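Local coordinates for acyl-[acyl-carrier-protein]--UDP-N-acetylglucosamine O-acyltransferase (Helicobacter pylori, PDB 1J2Z) that transfers a (3R)-hydroxyacyl chain from acyl carrier protein to UDP-N-acetylglucosamine, the first step of lipid A biosynthesis, as a homotrimer, at residues 32-37 against 50-55; 11-16 against 28-33; 207-212 against 239-244; 161-166 against 178-183; 40-45 against 58-63. All blocks are in the same frame, centred on the assembly; numbering follows the deposited sequence.

In the fold
From the N terminus, contact 2 (11-16 with 28-33) is the first to close, joining one coil of the left-handed beta-helix to the next. Contact 1 (32-37 with 50-55) begins on the residues where contact 2 ends, sharing Val32 and Lys33, and extends the same parallel sheet by one strand. Contact 5 (40-45 with 58-63) crosses contact 1, because its segments alternate with those of contact 1, and it stacks successive coils at another corner; Leu34 and Leu40 meet inside. Beyond many further coils, contact 4 (161-166 with 178-183) closes one of the last coils. Contact 3 (207-212 with 239-244) follows in the C-terminal helices, where Ile244 packs on Pro179 of contact 4.

Contact 1: 32-37 against 50-55; sequences VKLDEG and TFVGKN
Thr50 opens the parallel pairing, its O 2.9 Å from Lys33 N, while its hydroxyl bonds back to Gln47 O. Phe51 has CG anti to the backbone N (chi1 176°), and its CD1 lies 3.7 Å from Lys33 CB, the side chains crossing at about a right angle. Its CZ has Asp35 OD1 near the ring plane, where the weakly positive edge suits a carboxylate. Val52 bonds through N to Lys33 O and through O to Asp35 N, while its CB meets Leu34 CD2 at 3.7 Å; branched hydrocarbons fit this buried side. Asp35 CB packs against the Gly53 carbonyl carbon. The Lys54 chain runs across the carboxylate, CG and CE passing close, and the bend at chi4 (70°) turns NZ onto Asp35 OD1 at 3.0 Å, on the syn side but 30° out of plane. A water joins that OD1 to Lys54 N. Asn55 N reaches Glu36 O, and a second water links Gly37 O to Asn55 OD1; a CB on Gly37 would collide with the latter. With Glu36 N donating to OD2 from above the carboxylate plane, an ammonium, a backbone N-H and a water grip Asp35, probably keeping it ionised and tying it to Lys54 of the next coil.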
# COMPACT_ATOMS: atom_id res chain seq x y z
N VAL A 32 10.82 13.80 -22.17
CA VAL A 32 11.09 12.36 -22.11
C VAL A 32 11.97 11.83 -23.23
O VAL A 32 11.93 12.32 -24.37
CB VAL A 32 9.75 11.56 -22.12
CG1 VAL A 32 10.04 10.06 -22.11
CG2 VAL A 32 8.89 11.95 -20.91
N LYS A 33 12.76 10.82 -22.91
CA LYS A 33 13.63 10.16 -23.87
C LYS A 33 13.48 8.66 -23.65
O LYS A 33 13.58 8.18 -22.52
CB LYS A 33 15.08 10.57 -23.65
CG LYS A 33 15.33 12.06 -23.81
CD LYS A 33 16.75 12.41 -23.44
CE LYS A 33 16.96 13.91 -23.55
NZ LYS A 33 15.92 14.67 -22.81
N LEU A 34 13.22 7.93 -24.72
CA LEU A 34 13.07 6.48 -24.63
C LEU A 34 14.11 5.84 -25.55
O LEU A 34 14.06 6.01 -26.77
CB LEU A 34 11.66 6.06 -25.06
CG LEU A 34 10.48 6.71 -24.32
CD1 LEU A 34 9.18 6.19 -24.90
CD2 LEU A 34 10.56 6.41 -22.83
N ASP A 35 15.04 5.11 -24.96
CA ASP A 35 16.09 4.46 -25.73
C ASP A 35 15.53 3.23 -26.45
O ASP A 35 14.37 2.84 -26.25
CB ASP A 35 17.25 4.07 -24.82
CG ASP A 35 18.60 4.02 -25.55
OD1 ASP A 35 19.64 3.90 -24.88
OD2 ASP A 35 18.62 4.11 -26.80
N GLU A 36 16.37 2.63 -27.28
CA GLU A 36 16.01 1.46 -28.07
C GLU A 36 15.38 0.29 -27.32
O GLU A 36 15.81 -0.08 -26.23
CB GLU A 36 17.24 0.96 -28.82
CG GLU A 36 17.03 -0.35 -29.56
CD GLU A 36 18.26 -0.76 -30.37
OE1 GLU A 36 19.34 -0.96 -29.77
OE2 GLU A 36 18.14 -0.89 -31.61
N GLY A 37 14.35 -0.29 -27.93
CA GLY A 37 13.69 -1.45 -27.36
C GLY A 37 12.79 -1.24 -26.16
O GLY A 37 12.30 -2.22 -25.60
N THR A 50 12.84 12.90 -18.05
CA THR A 50 13.03 11.49 -17.79
C THR A 50 13.64 10.70 -18.94
O THR A 50 13.20 10.81 -20.09
CB THR A 50 11.67 10.86 -17.44
OG1 THR A 50 11.04 11.64 -16.41
CG2 THR A 50 11.84 9.43 -16.96
N PHE A 51 14.65 9.90 -18.62
CA PHE A 51 15.33 9.06 -19.60
C PHE A 51 15.06 7.61 -19.19
O PHE A 51 15.23 7.25 -18.03
CB PHE A 51 16.84 9.31 -19.58
CG PHE A 51 17.61 8.40 -20.50
CD1 PHE A 51 17.74 8.70 -21.86
CD2 PHE A 51 18.16 7.21 -20.03
CE1 PHE A 51 18.41 7.83 -22.72
CE2 PHE A 51 18.83 6.33 -20.89
CZ PHE A 51 18.95 6.65 -22.24
N VAL A 52 14.64 6.80 -20.16
CA VAL A 52 14.35 5.39 -19.93
C VAL A 52 15.27 4.56 -20.84
O VAL A 52 15.15 4.61 -22.07
CB VAL A 52 12.87 5.06 -20.24
CG1 VAL A 52 12.61 3.58 -20.06
CG2 VAL A 52 11.95 5.86 -19.32
N GLY A 53 16.18 3.82 -20.21
CA GLY A 53 17.16 3.01 -20.93
C GLY A 53 16.68 1.85 -21.78
O GLY A 53 15.55 1.37 -21.63
N LYS A 54 17.56 1.39 -22.66
CA LYS A 54 17.28 0.30 -23.59
C LYS A 54 16.61 -0.93 -22.98
O LYS A 54 17.02 -1.42 -21.93
CB LYS A 54 18.57 -0.17 -24.29
CG LYS A 54 19.29 0.88 -25.13
CD LYS A 54 20.48 0.26 -25.87
CE LYS A 54 21.22 1.27 -26.75
NZ LYS A 54 21.96 2.28 -25.94
N ASN A 55 15.59 -1.40 -23.68
CA ASN A 55 14.85 -2.60 -23.31
C ASN A 55 14.07 -2.57 -22.00
O ASN A 55 13.56 -3.60 -21.56
CB ASN A 55 15.79 -3.80 -23.33
CG ASN A 55 16.45 -4.00 -24.68
OD1 ASN A 55 15.77 -4.14 -25.69
ND2 ASN A 55 17.78 -3.99 -24.70
O HOH W 1 20.24 2.82 -22.48
O HOH W 2 12.91 -5.00 -26.16

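Contact 2: 11-16 against 28-33; sequences SPKAEI and IGDGVK
Ser11 OG is pressed against carbon rather than a polar partner of the next coil, lying 3.0 Å from Asp30 CB. The hydroxyl oxygen is occupied within its own segment: anti to the backbone N (chi1 166°), it accepts from Lys13 N at 3.0 Å, forming an ST turn inside the type I turn from Ser11 to Ala14. A small hydroxyl suits this spot, bracing the turn while letting Asp30 come close. Lys13 runs alongside Asp30, pointing the same way, with CB 3.7 Å from Asp30 CB; the charged ends do not touch, NZ staying 4.8 Å from OD2, and Asp30 OD1 bonds to a tartrate probably derived from the crystallisation liquor. Ala14 is compact enough to slip its CB between coils, 3.4 Å from Gly29 O and 4.0 Å from Ile28 CG2. The backbone does the joining: Ser11 N donates to Ile28 O and Glu15 N to Val32 O, each at 3.0 Å, and Glu15 pairs with Lys33 as the parallel strand begins. Cohesion between these coils therefore comes from main-chain bonds, close-fitting small side chains and a water donating to both Lys13 O and Asp30 O; the Lys13 and Asp30 charges probably add a mild attraction.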
# COMPACT_ATOMS: atom_id res chain seq x y z
N SER A 11 4.48 14.06 -26.91
CA SER A 11 4.97 15.39 -27.23
C SER A 11 5.94 15.33 -28.41
O SER A 11 6.78 14.43 -28.49
CB SER A 11 5.71 16.00 -26.04
OG SER A 11 6.45 17.13 -26.46
N PRO A 12 5.82 16.27 -29.34
CA PRO A 12 6.75 16.24 -30.48
C PRO A 12 8.19 16.50 -30.03
O PRO A 12 9.13 16.20 -30.76
CB PRO A 12 6.20 17.33 -31.41
CG PRO A 12 5.49 18.27 -30.45
CD PRO A 12 4.79 17.31 -29.52
N LYS A 13 8.36 17.03 -28.82
CA LYS A 13 9.70 17.31 -28.31
C LYS A 13 10.35 16.11 -27.62
O LYS A 13 11.55 16.14 -27.33
CB LYS A 13 9.64 18.49 -27.34
CG LYS A 13 9.08 19.75 -27.98
CD LYS A 13 9.04 20.91 -27.00
CE LYS A 13 8.41 22.14 -27.63
NZ LYS A 13 8.49 23.31 -26.71
N ALA A 14 9.57 15.07 -27.37
CA ALA A 14 10.13 13.88 -26.73
C ALA A 14 10.97 13.16 -27.78
O ALA A 14 10.71 13.29 -28.98
CB ALA A 14 9.02 12.97 -26.25
N GLU A 15 11.96 12.41 -27.33
CA GLU A 15 12.83 11.67 -28.23
C GLU A 15 12.54 10.18 -28.07
O GLU A 15 12.77 9.60 -27.01
CB GLU A 15 14.30 11.97 -27.91
CG GLU A 15 14.66 13.45 -28.05
CD GLU A 15 14.67 13.91 -29.50
OE1 GLU A 15 14.43 15.11 -29.74
OE2 GLU A 15 14.92 13.07 -30.38
N ILE A 16 12.02 9.57 -29.14
CA ILE A 16 11.67 8.16 -29.13
C ILE A 16 12.56 7.41 -30.12
O ILE A 16 12.41 7.57 -31.33
CB ILE A 16 10.21 7.95 -29.57
CG1 ILE A 16 9.29 8.94 -28.84
CG2 ILE A 16 9.79 6.51 -29.31
CD1 ILE A 16 9.24 8.76 -27.33
N ILE A 28 3.12 10.95 -22.81
CA ILE A 28 4.55 11.22 -22.82
C ILE A 28 4.87 12.71 -22.99
O ILE A 28 4.59 13.29 -24.04
CB ILE A 28 5.22 10.39 -23.94
CG1 ILE A 28 4.92 8.91 -23.68
CG2 ILE A 28 6.72 10.67 -24.00
CD1 ILE A 28 5.46 7.98 -24.74
N GLY A 29 5.44 13.30 -21.94
CA GLY A 29 5.78 14.72 -21.92
C GLY A 29 6.93 15.16 -22.82
O GLY A 29 7.64 14.33 -23.40
N ASP A 30 7.13 16.47 -22.90
CA ASP A 30 8.15 17.01 -23.78
C ASP A 30 9.61 16.88 -23.34
O ASP A 30 10.50 17.30 -24.07
CB ASP A 30 7.84 18.47 -24.13
CG ASP A 30 7.82 19.39 -22.93
OD1 ASP A 30 8.45 19.06 -21.90
OD2 ASP A 30 7.18 20.46 -23.02
N GLY A 31 9.87 16.30 -22.17
CA GLY A 31 11.24 16.15 -21.73
C GLY A 31 11.65 14.68 -21.63
O GLY A 31 12.71 14.36 -21.09
N VAL A 32 10.82 13.80 -22.17
CA VAL A 32 11.09 12.36 -22.11
C VAL A 32 11.97 11.83 -23.23
O VAL A 32 11.93 12.32 -24.37
CB VAL A 32 9.75 11.56 -22.12
CG1 VAL A 32 10.04 10.06 -22.11
CG2 VAL A 32 8.89 11.95 -20.91
N LYS A 33 12.76 10.82 -22.91
CA LYS A 33 13.63 10.16 -23.87
C LYS A 33 13.48 8.66 -23.65
O LYS A 33 13.58 8.18 -22.52
CB LYS A 33 15.08 10.57 -23.65
CG LYS A 33 15.33 12.06 -23.81
CD LYS A 33 16.75 12.41 -23.44
CE LYS A 33 16.96 13.91 -23.55
NZ LYS A 33 15.92 14.67 -22.81
O HOH W 3 12.82 17.64 -24.91

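Contact 3: 207-212 against 239-244; sequences IDFIYA and PFVKEI
Phe209 has CG anti to the backbone N (chi1 177°), and Val241 has CG2 anti to its carbonyl carbon; between them these rotations bring a ring edge up to a methyl group. Val241 CG2 lies in the plane of the phenyl ring, just beyond its rim, 3.4 Å from CZ and 3.6 Å from CE1, with the two side chains crossing at about a right angle. The approach is close; the ring meets the methyl through its rim and in this way reaches across to the other helix, a large apolar group suiting the place. CE1 of the same ring also comes to 4.4 Å from Phe240 CB. Ile210 makes the second pair: its CD1 lies 4.0 Å from Phe240 CD2, again with the side chains at about a right angle, and the extended CG1-CD1 arm lets the isoleucine span the distance between helices.

These residues join helix 204-217 to helix 239-250 in the C-terminal helical domain that follows the beta-helix of LpxA. The axes of the two short segments pass 10.7 Å apart at a crossing angle of -43°. Helix 224-234, which lies between them in sequence, adds Glu231 and Leu232 against Val241, while Asn238 touches Phe209 and accepts a hydrogen bond from Val241 N through OD1.

One turn further along helix 239-250, Ile244 points toward the other helix and its CD1 stands 4.2 Å from Ile210 CG2. It also packs on Leu213, Tyr214 and Leu217, so a branched aliphatic residue serves several neighbours at once. Both isoleucines are buried, and no hydrogen bond crosses between the segments; Ile244 reaches beyond the helices as well, to Pro179 at the end of the beta-helix.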
# COMPACT_ATOMS: atom_id res chain seq x y z
N ILE A 207 33.95 -15.44 1.86
CA ILE A 207 32.73 -15.43 2.64
C ILE A 207 33.07 -15.62 4.11
O ILE A 207 32.49 -14.97 4.98
CB ILE A 207 31.77 -16.55 2.17
CG1 ILE A 207 31.30 -16.25 0.74
CG2 ILE A 207 30.57 -16.64 3.11
CD1 ILE A 207 30.37 -17.30 0.16
N ASP A 208 34.03 -16.51 4.39
CA ASP A 208 34.47 -16.76 5.76
C ASP A 208 35.10 -15.49 6.33
O ASP A 208 34.82 -15.10 7.46
CB ASP A 208 35.51 -17.88 5.81
CG ASP A 208 34.97 -19.21 5.33
OD1 ASP A 208 33.87 -19.60 5.78
OD2 ASP A 208 35.65 -19.86 4.51
N PHE A 209 35.95 -14.86 5.52
CA PHE A 209 36.62 -13.64 5.93
C PHE A 209 35.61 -12.57 6.34
O PHE A 209 35.78 -11.91 7.36
CB PHE A 209 37.49 -13.13 4.78
CG PHE A 209 38.18 -11.83 5.08
CD1 PHE A 209 37.53 -10.62 4.88
CD2 PHE A 209 39.49 -11.81 5.57
CE1 PHE A 209 38.16 -9.41 5.17
CE2 PHE A 209 40.12 -10.61 5.86
CZ PHE A 209 39.46 -9.41 5.66
N ILE A 210 34.55 -12.42 5.55
CA ILE A 210 33.52 -11.43 5.85
C ILE A 210 32.83 -11.71 7.18
O ILE A 210 32.65 -10.80 7.99
CB ILE A 210 32.48 -11.37 4.70
CG1 ILE A 210 33.17 -10.89 3.43
CG2 ILE A 210 31.33 -10.43 5.08
CD1 ILE A 210 32.30 -10.92 2.19
N TYR A 211 32.45 -12.96 7.42
CA TYR A 211 31.80 -13.31 8.68
C TYR A 211 32.70 -12.85 9.83
O TYR A 211 32.25 -12.17 10.75
CB TYR A 211 31.61 -14.82 8.81
CG TYR A 211 30.36 -15.39 8.17
CD1 TYR A 211 30.43 -16.07 6.96
CD2 TYR A 211 29.12 -15.30 8.81
CE1 TYR A 211 29.29 -16.67 6.40
CE2 TYR A 211 27.98 -15.89 8.26
CZ TYR A 211 28.08 -16.58 7.05
OH TYR A 211 26.97 -17.19 6.52
N ALA A 212 33.96 -13.25 9.75
CA ALA A 212 34.94 -12.90 10.77
C ALA A 212 35.03 -11.39 10.92
O ALA A 212 34.99 -10.86 12.03
CB ALA A 212 36.31 -13.46 10.39
N PRO A 239 40.02 -5.77 -0.54
CA PRO A 239 38.83 -5.14 -1.13
C PRO A 239 37.60 -5.16 -0.24
O PRO A 239 36.90 -4.16 -0.13
CB PRO A 239 38.64 -5.94 -2.42
CG PRO A 239 39.11 -7.30 -2.03
CD PRO A 239 40.39 -6.99 -1.28
N PHE A 240 37.34 -6.30 0.40
CA PHE A 240 36.17 -6.43 1.26
C PHE A 240 36.22 -5.50 2.46
O PHE A 240 35.22 -4.88 2.82
CB PHE A 240 36.02 -7.88 1.70
CG PHE A 240 36.01 -8.85 0.55
CD1 PHE A 240 37.17 -9.55 0.20
CD2 PHE A 240 34.87 -9.01 -0.23
CE1 PHE A 240 37.19 -10.40 -0.90
CE2 PHE A 240 34.88 -9.87 -1.34
CZ PHE A 240 36.04 -10.56 -1.67
N VAL A 241 37.39 -5.39 3.09
CA VAL A 241 37.54 -4.51 4.23
C VAL A 241 37.30 -3.07 3.77
O VAL A 241 36.60 -2.30 4.44
CB VAL A 241 38.96 -4.62 4.84
CG1 VAL A 241 39.19 -3.52 5.87
CG2 VAL A 241 39.13 -5.99 5.48
N LYS A 242 37.87 -2.73 2.62
CA LYS A 242 37.72 -1.38 2.08
C LYS A 242 36.26 -1.06 1.79
O LYS A 242 35.75 -0.01 2.16
CB LYS A 242 38.53 -1.24 0.78
CG LYS A 242 40.03 -1.41 0.94
CD LYS A 242 40.76 -1.16 -0.38
CE LYS A 242 42.27 -1.28 -0.22
NZ LYS A 242 43.00 -1.02 -1.49
N GLU A 243 35.59 -1.99 1.12
CA GLU A 243 34.19 -1.83 0.75
C GLU A 243 33.29 -1.68 1.97
O GLU A 243 32.43 -0.80 2.02
CB GLU A 243 33.74 -3.03 -0.07
CG GLU A 243 32.35 -2.92 -0.64
CD GLU A 243 32.00 -4.11 -1.50
OE1 GLU A 243 30.92 -4.09 -2.13
OE2 GLU A 243 32.79 -5.08 -1.55
N ILE A 244 33.49 -2.55 2.95
CA ILE A 244 32.68 -2.55 4.16
C ILE A 244 32.99 -1.42 5.14
O ILE A 244 32.09 -0.70 5.57
CB ILE A 244 32.82 -3.91 4.89
CG1 ILE A 244 32.24 -5.01 4.00
CG2 ILE A 244 32.11 -3.86 6.24
CD1 ILE A 244 32.42 -6.41 4.53

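Contact 4: 161-166 against 178-183; sequences IAKGCM and PPYCTV
Ala162 CB overlaps the start of the Pro179 ring, 3.3 Å from Pro179 N and 3.4 Å from CD, tighter than an ordinary carbon contact; a single methyl group is what fits there. In Lys163, chi1 (174°) sets CG anti to the backbone N, and the fully extended chain beyond it runs alongside Tyr180 and carries CE to 3.5 Å from Tyr180 OH, the end of the lysine lying beside the phenol oxygen. Lys163 O accepts from Tyr180 N at 2.9 Å and merely sits 4.3 Å over one face of the Tyr180 ring, near the rim. Gly164 takes a left-handed backbone conformation (phi 63°), and a CB on it would strike Tyr180 CD2. Tyr180 itself adopts almost the same backbone angles at the matching place in its own turn. Past the turns, Met166 N donates to Cys181 O and Val183 N to Met166 O at 2.7 Å, while Met166 CB meets Thr182 CG2 at 4.0 Å. From outside, Tyr214 packs on Pro178. Two type II turns, Ala162-Cys165 and Pro178-Cys181, stacked in step and leading into parallel strands, are a corner of the left-handed beta-helix of hexapeptide-repeat acyltransferases, here near its C-terminal end.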
# COMPACT_ATOMS: atom_id res chain seq x y z
N ILE A 161 21.73 1.51 1.72
CA ILE A 161 21.81 0.05 1.79
C ILE A 161 22.90 -0.37 0.82
O ILE A 161 22.82 -0.09 -0.38
CB ILE A 161 20.47 -0.60 1.38
CG1 ILE A 161 19.36 -0.10 2.31
CG2 ILE A 161 20.58 -2.12 1.44
CD1 ILE A 161 17.97 -0.44 1.81
N ALA A 162 23.94 -1.02 1.34
CA ALA A 162 25.06 -1.44 0.52
C ALA A 162 24.75 -2.66 -0.34
O ALA A 162 23.67 -3.24 -0.25
CB ALA A 162 26.28 -1.71 1.40
N LYS A 163 25.72 -3.03 -1.16
CA LYS A 163 25.61 -4.16 -2.07
C LYS A 163 25.27 -5.49 -1.40
O LYS A 163 25.68 -5.75 -0.27
CB LYS A 163 26.92 -4.32 -2.84
CG LYS A 163 27.01 -5.55 -3.73
CD LYS A 163 28.43 -5.69 -4.30
CE LYS A 163 28.53 -6.82 -5.30
NZ LYS A 163 29.92 -6.97 -5.82
N GLY A 164 24.51 -6.31 -2.11
CA GLY A 164 24.14 -7.63 -1.64
C GLY A 164 23.30 -7.78 -0.39
O GLY A 164 23.32 -8.84 0.24
N CYS A 165 22.55 -6.75 -0.02
CA CYS A 165 21.72 -6.83 1.18
C CYS A 165 20.32 -7.35 0.92
O CYS A 165 19.78 -7.24 -0.18
CB CYS A 165 21.62 -5.47 1.86
SG CYS A 165 23.12 -4.94 2.69
N MET A 166 19.72 -7.92 1.96
CA MET A 166 18.37 -8.43 1.87
C MET A 166 17.57 -7.82 3.01
O MET A 166 17.97 -7.90 4.16
CB MET A 166 18.34 -9.95 1.98
CG MET A 166 16.95 -10.55 1.80
SD MET A 166 16.96 -12.35 1.78
CE MET A 166 17.47 -12.66 0.08
N PRO A 178 25.38 -2.28 6.09
CA PRO A 178 26.64 -2.65 5.44
C PRO A 178 26.45 -3.78 4.44
O PRO A 178 25.47 -4.52 4.50
CB PRO A 178 27.53 -3.04 6.61
CG PRO A 178 26.55 -3.67 7.55
CD PRO A 178 25.39 -2.69 7.50
N PRO A 179 27.40 -3.94 3.51
CA PRO A 179 27.31 -5.00 2.50
C PRO A 179 27.05 -6.44 2.97
O PRO A 179 27.54 -6.87 4.01
CB PRO A 179 28.61 -4.86 1.71
CG PRO A 179 29.53 -4.13 2.63
CD PRO A 179 28.63 -3.15 3.32
N TYR A 180 26.26 -7.15 2.17
CA TYR A 180 25.92 -8.54 2.40
C TYR A 180 25.15 -8.88 3.68
O TYR A 180 25.17 -10.03 4.13
CB TYR A 180 27.19 -9.39 2.32
CG TYR A 180 27.92 -9.22 1.01
CD1 TYR A 180 29.12 -8.50 0.93
CD2 TYR A 180 27.40 -9.75 -0.17
CE1 TYR A 180 29.77 -8.32 -0.29
CE2 TYR A 180 28.04 -9.57 -1.39
CZ TYR A 180 29.22 -8.86 -1.45
OH TYR A 180 29.84 -8.68 -2.66
N CYS A 181 24.45 -7.91 4.26
CA CYS A 181 23.68 -8.15 5.47
C CYS A 181 22.19 -8.32 5.21
O CYS A 181 21.66 -7.78 4.25
CB CYS A 181 23.87 -6.99 6.46
SG CYS A 181 25.53 -6.83 7.08
N THR A 182 21.54 -9.07 6.08
CA THR A 182 20.10 -9.28 5.98
C THR A 182 19.49 -8.48 7.11
O THR A 182 19.99 -8.50 8.24
CB THR A 182 19.72 -10.76 6.14
OG1 THR A 182 20.17 -11.23 7.42
CG2 THR A 182 20.35 -11.59 5.05
N VAL A 183 18.41 -7.76 6.82
CA VAL A 183 17.74 -6.93 7.81
C VAL A 183 16.27 -7.29 7.94
O VAL A 183 15.66 -7.82 7.01
CB VAL A 183 17.86 -5.44 7.42
CG1 VAL A 183 17.14 -4.56 8.44
CG2 VAL A 183 19.33 -5.05 7.34

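Contact 5: 40-45 against 58-63; sequences LHNNVT and IFPFAV
Ile58, His41 and Pro60 bury the most surface of any residues here. Ile58 spreads its two branches over the neighbouring coil: CD1 touches Leu40 CD2 at 3.7 Å, and CG2 lies 3.9 Å from Val44 CG1, a beta-branched residue filling the interior between them. Its carbonyl O accepts from His41 N (2.9 Å). His41 has CG anti to its carbonyl carbon (chi1 -68°), on the side where the imidazole stacks face-to-face with Phe59, centroids 4.0 Å apart and planes at 24°, NE2 over the centre of the phenyl ring. Pro60 packs against the same histidine, its CD 3.5 Å from His41 CB, and its CG meets Asn42 ND2 at 3.3 Å; proline suits the second position of the type II turn from Phe59 to Ala62. Asn42 OD1 accepts from Asn43 ND2 at 2.7 Å and also bonds to Thr45 OG1 of the second subunit. Phe61 stacks edge-to-face on Phe61 of both neighbouring subunits, placing this corner at the trimer interface. With His41 NE2 bonded to Glu57 OE1, a protonated imidazole would probably be favoured; a nearby sulfate, probably from the crystallisation liquor, is consistent with this, and the face of Phe59 against the ring limits its turning.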
# COMPACT_ATOMS: atom_id res chain seq x y z
N LEU A 40 6.41 0.19 -23.45
CA LEU A 40 5.46 0.79 -22.53
C LEU A 40 4.12 0.13 -22.79
O LEU A 40 3.65 0.11 -23.92
CB LEU A 40 5.32 2.29 -22.79
CG LEU A 40 6.56 3.18 -22.72
CD1 LEU A 40 6.14 4.62 -22.93
CD2 LEU A 40 7.25 3.00 -21.38
N HIS A 41 3.51 -0.42 -21.74
CA HIS A 41 2.20 -1.02 -21.91
C HIS A 41 1.22 0.13 -22.02
O HIS A 41 1.62 1.29 -22.11
CB HIS A 41 1.87 -1.91 -20.72
CG HIS A 41 2.72 -3.14 -20.65
ND1 HIS A 41 2.20 -4.41 -20.59
CD2 HIS A 41 4.07 -3.29 -20.65
CE1 HIS A 41 3.18 -5.29 -20.57
NE2 HIS A 41 4.33 -4.64 -20.60
N ASN A 42 -0.07 -0.18 -22.03
CA ASN A 42 -1.07 0.88 -22.12
C ASN A 42 -1.05 1.75 -20.86
O ASN A 42 -0.67 1.30 -19.78
CB ASN A 42 -2.46 0.28 -22.28
CG ASN A 42 -2.91 -0.48 -21.04
OD1 ASN A 42 -3.62 0.07 -20.18
ND2 ASN A 42 -2.49 -1.73 -20.92
N ASN A 43 -1.44 3.01 -21.03
CA ASN A 43 -1.56 3.94 -19.91
C ASN A 43 -0.35 4.20 -19.01
O ASN A 43 -0.49 4.26 -17.79
CB ASN A 43 -2.74 3.50 -19.04
CG ASN A 43 -4.07 3.65 -19.74
OD1 ASN A 43 -4.59 4.76 -19.88
ND2 ASN A 43 -4.63 2.54 -20.20
N VAL A 44 0.83 4.35 -19.60
CA VAL A 44 2.00 4.69 -18.81
C VAL A 44 2.13 6.21 -18.89
O VAL A 44 1.95 6.80 -19.96
CB VAL A 44 3.29 4.04 -19.36
CG1 VAL A 44 4.51 4.61 -18.64
CG2 VAL A 44 3.24 2.52 -19.17
N THR A 45 2.42 6.86 -17.76
CA THR A 45 2.59 8.31 -17.77
C THR A 45 4.05 8.66 -17.53
O THR A 45 4.62 8.31 -16.49
CB THR A 45 1.74 8.99 -16.68
OG1 THR A 45 0.35 8.79 -16.95
CG2 THR A 45 2.04 10.49 -16.63
N ILE A 58 7.73 -1.10 -18.96
CA ILE A 58 6.93 -0.49 -17.91
C ILE A 58 5.46 -0.87 -18.08
O ILE A 58 4.88 -0.67 -19.15
CB ILE A 58 7.09 1.03 -17.94
CG1 ILE A 58 8.58 1.38 -17.83
CG2 ILE A 58 6.28 1.68 -16.83
CD1 ILE A 58 8.90 2.84 -18.04
N PHE A 59 4.86 -1.39 -17.01
CA PHE A 59 3.47 -1.83 -17.04
C PHE A 59 2.41 -0.75 -16.82
O PHE A 59 2.72 0.36 -16.38
CB PHE A 59 3.30 -3.00 -16.06
CG PHE A 59 3.94 -4.28 -16.55
CD1 PHE A 59 5.32 -4.40 -16.62
CD2 PHE A 59 3.15 -5.35 -16.96
CE1 PHE A 59 5.92 -5.57 -17.11
CE2 PHE A 59 3.73 -6.52 -17.45
CZ PHE A 59 5.12 -6.64 -17.52
N PRO A 60 1.13 -1.06 -17.10
CA PRO A 60 0.01 -0.13 -16.95
C PRO A 60 -0.10 0.70 -15.68
O PRO A 60 0.12 0.21 -14.58
CB PRO A 60 -1.22 -1.02 -17.16
CG PRO A 60 -0.72 -2.06 -18.10
CD PRO A 60 0.64 -2.39 -17.52
N PHE A 61 -0.46 1.96 -15.87
CA PHE A 61 -0.69 2.90 -14.78
C PHE A 61 0.51 3.26 -13.92
O PHE A 61 0.35 3.70 -12.78
CB PHE A 61 -1.83 2.39 -13.91
CG PHE A 61 -3.09 2.09 -14.70
CD1 PHE A 61 -3.83 0.93 -14.45
CD2 PHE A 61 -3.54 2.96 -15.69
CE1 PHE A 61 -4.99 0.65 -15.18
CE2 PHE A 61 -4.70 2.70 -16.42
CZ PHE A 61 -5.42 1.54 -16.17
N ALA A 62 1.72 3.08 -14.45
CA ALA A 62 2.90 3.48 -13.71
C ALA A 62 3.05 4.98 -13.99
O ALA A 62 2.67 5.45 -15.06
CB ALA A 62 4.13 2.74 -14.21
N VAL A 63 3.58 5.73 -13.02
CA VAL A 63 3.77 7.16 -13.22
C VAL A 63 5.22 7.50 -12.94
O VAL A 63 5.70 7.31 -11.82
CB VAL A 63 2.86 7.98 -12.27
CG1 VAL A 63 3.13 9.46 -12.43
CG2 VAL A 63 1.40 7.67 -12.57